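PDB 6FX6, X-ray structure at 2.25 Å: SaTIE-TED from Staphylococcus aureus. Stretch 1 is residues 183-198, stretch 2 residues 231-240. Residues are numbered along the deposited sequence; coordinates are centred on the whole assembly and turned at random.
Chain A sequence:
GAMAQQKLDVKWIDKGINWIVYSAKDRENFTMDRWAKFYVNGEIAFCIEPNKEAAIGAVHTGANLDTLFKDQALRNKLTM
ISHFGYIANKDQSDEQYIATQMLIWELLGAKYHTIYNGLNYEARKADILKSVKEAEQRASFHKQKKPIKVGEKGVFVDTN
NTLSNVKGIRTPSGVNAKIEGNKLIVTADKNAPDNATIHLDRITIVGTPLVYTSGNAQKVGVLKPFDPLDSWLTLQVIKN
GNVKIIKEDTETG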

# COMPACT_ATOMS: atom_id res chain seq x y z
N LYS A 183 -13.48 -3.34 20.46
CA LYS A 183 -13.17 -2.60 21.68
C LYS A 183 -11.67 -2.32 21.75
O LYS A 183 -10.85 -3.20 21.49
CB LYS A 183 -13.62 -3.40 22.90
CG LYS A 183 -15.05 -3.90 22.82
CD LYS A 183 -15.66 -4.09 24.20
CE LYS A 183 -17.09 -4.62 24.12
NZ LYS A 183 -17.84 -4.37 25.39
N LEU A 184 -11.32 -1.07 22.07
CA LEU A 184 -9.95 -0.68 22.38
C LEU A 184 -9.84 -0.67 23.90
O LEU A 184 -10.53 0.10 24.56
CB LEU A 184 -9.63 0.70 21.80
CG LEU A 184 -8.24 1.28 22.13
CD1 LEU A 184 -7.13 0.42 21.55
CD2 LEU A 184 -8.11 2.72 21.64
N ILE A 185 -8.97 -1.53 24.43
CA ILE A 185 -8.80 -1.74 25.87
C ILE A 185 -7.53 -1.02 26.31
O ILE A 185 -6.45 -1.34 25.84
CB ILE A 185 -8.67 -3.25 26.22
CG1 ILE A 185 -9.76 -4.10 25.53
CG2 ILE A 185 -8.68 -3.48 27.73
CD1 ILE A 185 -11.18 -3.74 25.89
N VAL A 186 -7.67 -0.06 27.22
CA VAL A 186 -6.59 0.87 27.55
C VAL A 186 -6.38 1.00 29.05
O VAL A 186 -7.34 1.10 29.81
CB VAL A 186 -6.90 2.27 27.00
CG1 VAL A 186 -5.77 3.24 27.32
CG2 VAL A 186 -7.14 2.21 25.50
N THR A 187 -5.12 1.01 29.47
CA THR A 187 -4.75 1.43 30.82
C THR A 187 -3.51 2.31 30.75
O THR A 187 -2.59 2.03 29.99
CB THR A 187 -4.59 0.23 31.78
OG1 THR A 187 -4.28 0.71 33.10
CG2 THR A 187 -3.49 -0.73 31.33
N ALA A 188 -3.52 3.40 31.52
CA ALA A 188 -2.41 4.35 31.58
C ALA A 188 -1.96 4.52 33.02
O ALA A 188 -2.80 4.57 33.92
CB ALA A 188 -2.83 5.69 31.00
N ASP A 189 -0.65 4.62 33.22
CA ASP A 189 -0.06 4.78 34.57
C ASP A 189 0.57 6.17 34.71
O ASP A 189 0.48 6.99 33.80
CB ASP A 189 0.91 3.62 34.89
CG ASP A 189 2.04 3.49 33.88
OD1 ASP A 189 2.80 4.46 33.70
OD2 ASP A 189 2.18 2.40 33.29
N LYS A 190 1.20 6.44 35.86
CA LYS A 190 1.79 7.76 36.15
C LYS A 190 2.92 8.19 35.21
O LYS A 190 3.18 9.39 35.09
CB LYS A 190 2.29 7.83 37.60
CG LYS A 190 1.19 7.81 38.64
CD LYS A 190 1.76 7.95 40.04
CE LYS A 190 0.71 7.64 41.09
NZ LYS A 190 1.32 7.69 42.45
N ASN A 191 3.59 7.23 34.57
CA ASN A 191 4.61 7.55 33.56
C ASN A 191 4.03 8.05 32.25
O ASN A 191 4.77 8.61 31.44
CB ASN A 191 5.51 6.34 33.27
CG ASN A 191 6.42 5.98 34.43
OD1 ASN A 191 6.48 6.68 35.45
ND2 ASN A 191 7.13 4.88 34.28
N ALA A 192 2.74 7.82 32.01
CA ALA A 192 2.08 8.33 30.82
C ALA A 192 2.12 9.86 30.80
O ALA A 192 1.91 10.49 31.84
CB ALA A 192 0.63 7.87 30.77
N PRO A 193 2.40 10.45 29.62
CA PRO A 193 2.32 11.90 29.54
C PRO A 193 0.86 12.37 29.68
O PRO A 193 -0.06 11.55 29.58
CB PRO A 193 2.87 12.20 28.14
CG PRO A 193 2.56 10.98 27.35
CD PRO A 193 2.62 9.83 28.31
N ASP A 194 0.66 13.65 29.95
CA ASP A 194 -0.68 14.17 30.26
C ASP A 194 -1.63 13.99 29.07
O ASP A 194 -2.80 13.63 29.26
CB ASP A 194 -0.62 15.63 30.71
CG ASP A 194 0.06 15.80 32.07
OD1 ASP A 194 -0.11 14.94 32.96
OD2 ASP A 194 0.77 16.82 32.26
N ASN A 195 -1.12 14.21 27.87
CA ASN A 195 -1.85 13.93 26.64
C ASN A 195 -1.14 12.81 25.90
O ASN A 195 -0.10 13.03 25.28
CB ASN A 195 -1.97 15.21 25.81
CG ASN A 195 -2.73 16.29 26.53
OD1 ASN A 195 -2.14 17.18 27.15
ND2 ASN A 195 -4.05 16.20 26.51
N ALA A 196 -1.69 11.60 25.99
CA ALA A 196 -1.08 10.39 25.44
C ALA A 196 -1.87 9.88 24.24
O ALA A 196 -3.03 9.49 24.38
CB ALA A 196 -1.00 9.32 26.51
N THR A 197 -1.24 9.87 23.07
CA THR A 197 -1.89 9.51 21.82
C THR A 197 -1.60 8.06 21.43
O THR A 197 -0.44 7.66 21.33
CB THR A 197 -1.48 10.48 20.69
OG1 THR A 197 -1.92 11.79 21.04
CG2 THR A 197 -2.10 10.08 19.36
N ILE A 198 -2.67 7.30 21.22
CA ILE A 198 -2.61 5.92 20.74
C ILE A 198 -2.90 5.91 19.24
O ILE A 198 -3.88 6.51 18.79
CB ILE A 198 -3.65 5.04 21.48
CG1 ILE A 198 -3.30 4.98 22.98
CG2 ILE A 198 -3.70 3.65 20.88
CD1 ILE A 198 -4.32 4.28 23.85
N SER A 231 -6.14 5.21 12.69
CA SER A 231 -7.11 5.84 13.57
C SER A 231 -6.34 6.16 14.84
O SER A 231 -5.54 5.34 15.28
CB SER A 231 -8.27 4.90 13.88
OG SER A 231 -8.98 4.59 12.70
N TRP A 232 -6.55 7.35 15.40
CA TRP A 232 -5.89 7.73 16.64
C TRP A 232 -6.83 8.38 17.65
O TRP A 232 -7.84 9.00 17.31
CB TRP A 232 -4.66 8.62 16.39
CG TRP A 232 -4.91 9.93 15.71
CD1 TRP A 232 -4.78 10.20 14.38
CD2 TRP A 232 -5.29 11.17 16.33
NE1 TRP A 232 -5.07 11.52 14.13
CE2 TRP A 232 -5.39 12.14 15.31
CE3 TRP A 232 -5.58 11.55 17.65
CZ2 TRP A 232 -5.75 13.47 15.56
CZ3 TRP A 232 -5.94 12.89 17.90
CH2 TRP A 232 -6.02 13.83 16.86
N LEU A 233 -6.43 8.24 18.91
CA LEU A 233 -7.20 8.67 20.06
C LEU A 233 -6.22 9.22 21.09
O LEU A 233 -5.22 8.56 21.41
CB LEU A 233 -7.95 7.47 20.61
CG LEU A 233 -8.74 7.56 21.92
CD1 LEU A 233 -9.93 6.61 21.87
CD2 LEU A 233 -7.88 7.24 23.13
N THR A 234 -6.51 10.42 21.60
CA THR A 234 -5.66 11.04 22.61
C THR A 234 -6.30 10.90 23.98
O THR A 234 -7.43 11.34 24.18
CB THR A 234 -5.39 12.52 22.28
OG1 THR A 234 -4.70 12.60 21.03
CG2 THR A 234 -4.53 13.20 23.36
N LEU A 235 -5.58 10.29 24.91
CA LEU A 235 -6.04 10.17 26.30
C LEU A 235 -5.58 11.38 27.10
O LEU A 235 -4.41 11.75 27.02
CB LEU A 235 -5.47 8.92 26.94
CG LEU A 235 -5.74 7.58 26.26
CD1 LEU A 235 -4.89 6.49 26.90
CD2 LEU A 235 -7.21 7.21 26.32
N GLN A 236 -6.49 11.98 27.86
CA GLN A 236 -6.14 13.02 28.82
C GLN A 236 -5.97 12.32 30.17
O GLN A 236 -6.96 11.96 30.82
CB GLN A 236 -7.24 14.09 28.88
CG GLN A 236 -7.45 14.84 27.57
CD GLN A 236 -8.64 15.80 27.61
OE1 GLN A 236 -9.61 15.59 28.33
NE2 GLN A 236 -8.56 16.86 26.81
N VAL A 237 -4.72 12.11 30.57
CA VAL A 237 -4.41 11.25 31.71
C VAL A 237 -4.55 12.06 32.99
O VAL A 237 -3.81 13.02 33.20
CB VAL A 237 -2.99 10.63 31.60
CG1 VAL A 237 -2.77 9.59 32.69
CG2 VAL A 237 -2.79 10.00 30.22
N ILE A 238 -5.50 11.66 33.84
CA ILE A 238 -5.81 12.37 35.08
C ILE A 238 -4.99 11.77 36.22
O ILE A 238 -5.15 10.60 36.55
CB ILE A 238 -7.32 12.29 35.42
CG1 ILE A 238 -8.14 12.99 34.33
CG2 ILE A 238 -7.62 12.91 36.78
CD1 ILE A 238 -9.61 12.66 34.34
N LYS A 239 -4.12 12.59 36.81
CA LYS A 239 -3.14 12.13 37.81
C LYS A 239 -3.74 12.03 39.20
O LYS A 239 -3.64 10.98 39.85
CB LYS A 239 -1.93 13.07 37.84
CG LYS A 239 -1.21 13.23 36.51
CD LYS A 239 -0.42 11.99 36.12
CE LYS A 239 0.01 12.03 34.67
NZ LYS A 239 0.68 10.77 34.26
N ASN A 240 -4.33 13.13 39.66
CA ASN A 240 -4.99 13.22 40.98
C ASN A 240 -4.04 12.88 42.14
O ASN A 240 -2.97 13.46 42.28
CB ASN A 240 -6.25 12.33 41.02
CG ASN A 240 -7.10 12.56 42.26
OD1 ASN A 240 -7.07 13.62 42.88
ND2 ASN A 240 -7.89 11.55 42.62

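A charged lysine ammonium serving a turn is one of the strong polar features of this contact. Residues Asp 189 to Ala 192 form a type I beta turn, closed by a 3.0 Å hydrogen bond from Ala 192 N to Asp 189 O. The side chain of Lys 239 reaches back to this turn and donates from NZ to Ala 192 O at 2.7 Å and to Lys 190 O at 3.0 Å. Backbone carbonyls, rather than a carboxylate, thus receive the ammonium: Asp 194 OD1 lies 4.4 Å from Lys 239 NZ, near enough for electrostatic attraction but beyond a salt bridge. Lys 239 is poorly ordered, so these distances carry some uncertainty.

Beyond the turn, strand 195-198 runs antiparallel to strand 231-238. The ladder begins with Val 237 N donating to Asp 194 O at 2.8 Å. Ala 196 and Leu 235 then exchange two bonds, Ala 196 N to Leu 235 O at 2.9 Å and Leu 235 N to Ala 196 O at 2.7 Å. Ile 198 and Leu 233 repeat the pattern, with Ile 198 N to Leu 233 O at 2.9 Å and Leu 233 N to Ile 198 O at 3.1 Å. Between these pairs sit the non-hydrogen-bonded pairs, where CA-H groups approach carbonyls instead, as Thr 197 CA does Leu 233 O at 3.5 Å.

The alternation sorts the side chains by chemistry. One face carries Asn 195, Gln 236, Thr 197 and Thr 234. The two threonines, with CA atoms only 4.1 Å apart, both adopt the m rotamer and join their hydroxyls in a hydrogen bond between Thr 197 OG1 and Thr 234 OG1 (2.9 Å). Alongside, Thr 197 CG2 meets the Trp 232 ring obliquely, 4.1 Å from CE3.

The other face, with Ala 196, Leu 235, Ile 198 and Leu 233, is apolar, and strand 183-188 packs over it. That strand's axis passes 9.2 Å from the axis of 231-238 at 40°, so side chains rather than backbone bridge the gap. Leu 184, Val 186 and Ala 188, every second residue, point toward it. Leu 184 CD2 meets Leu 233 CD1 at 4.3 Å, Val 186 CG1 meets Leu 235 CD1 at 3.4 Å, and Ala 188 CB meets Val 237 CG1 at 4.3 Å. Leu 235 CD1 also touches Ile 198 CD1 at 3.8 Å, within the paired strands.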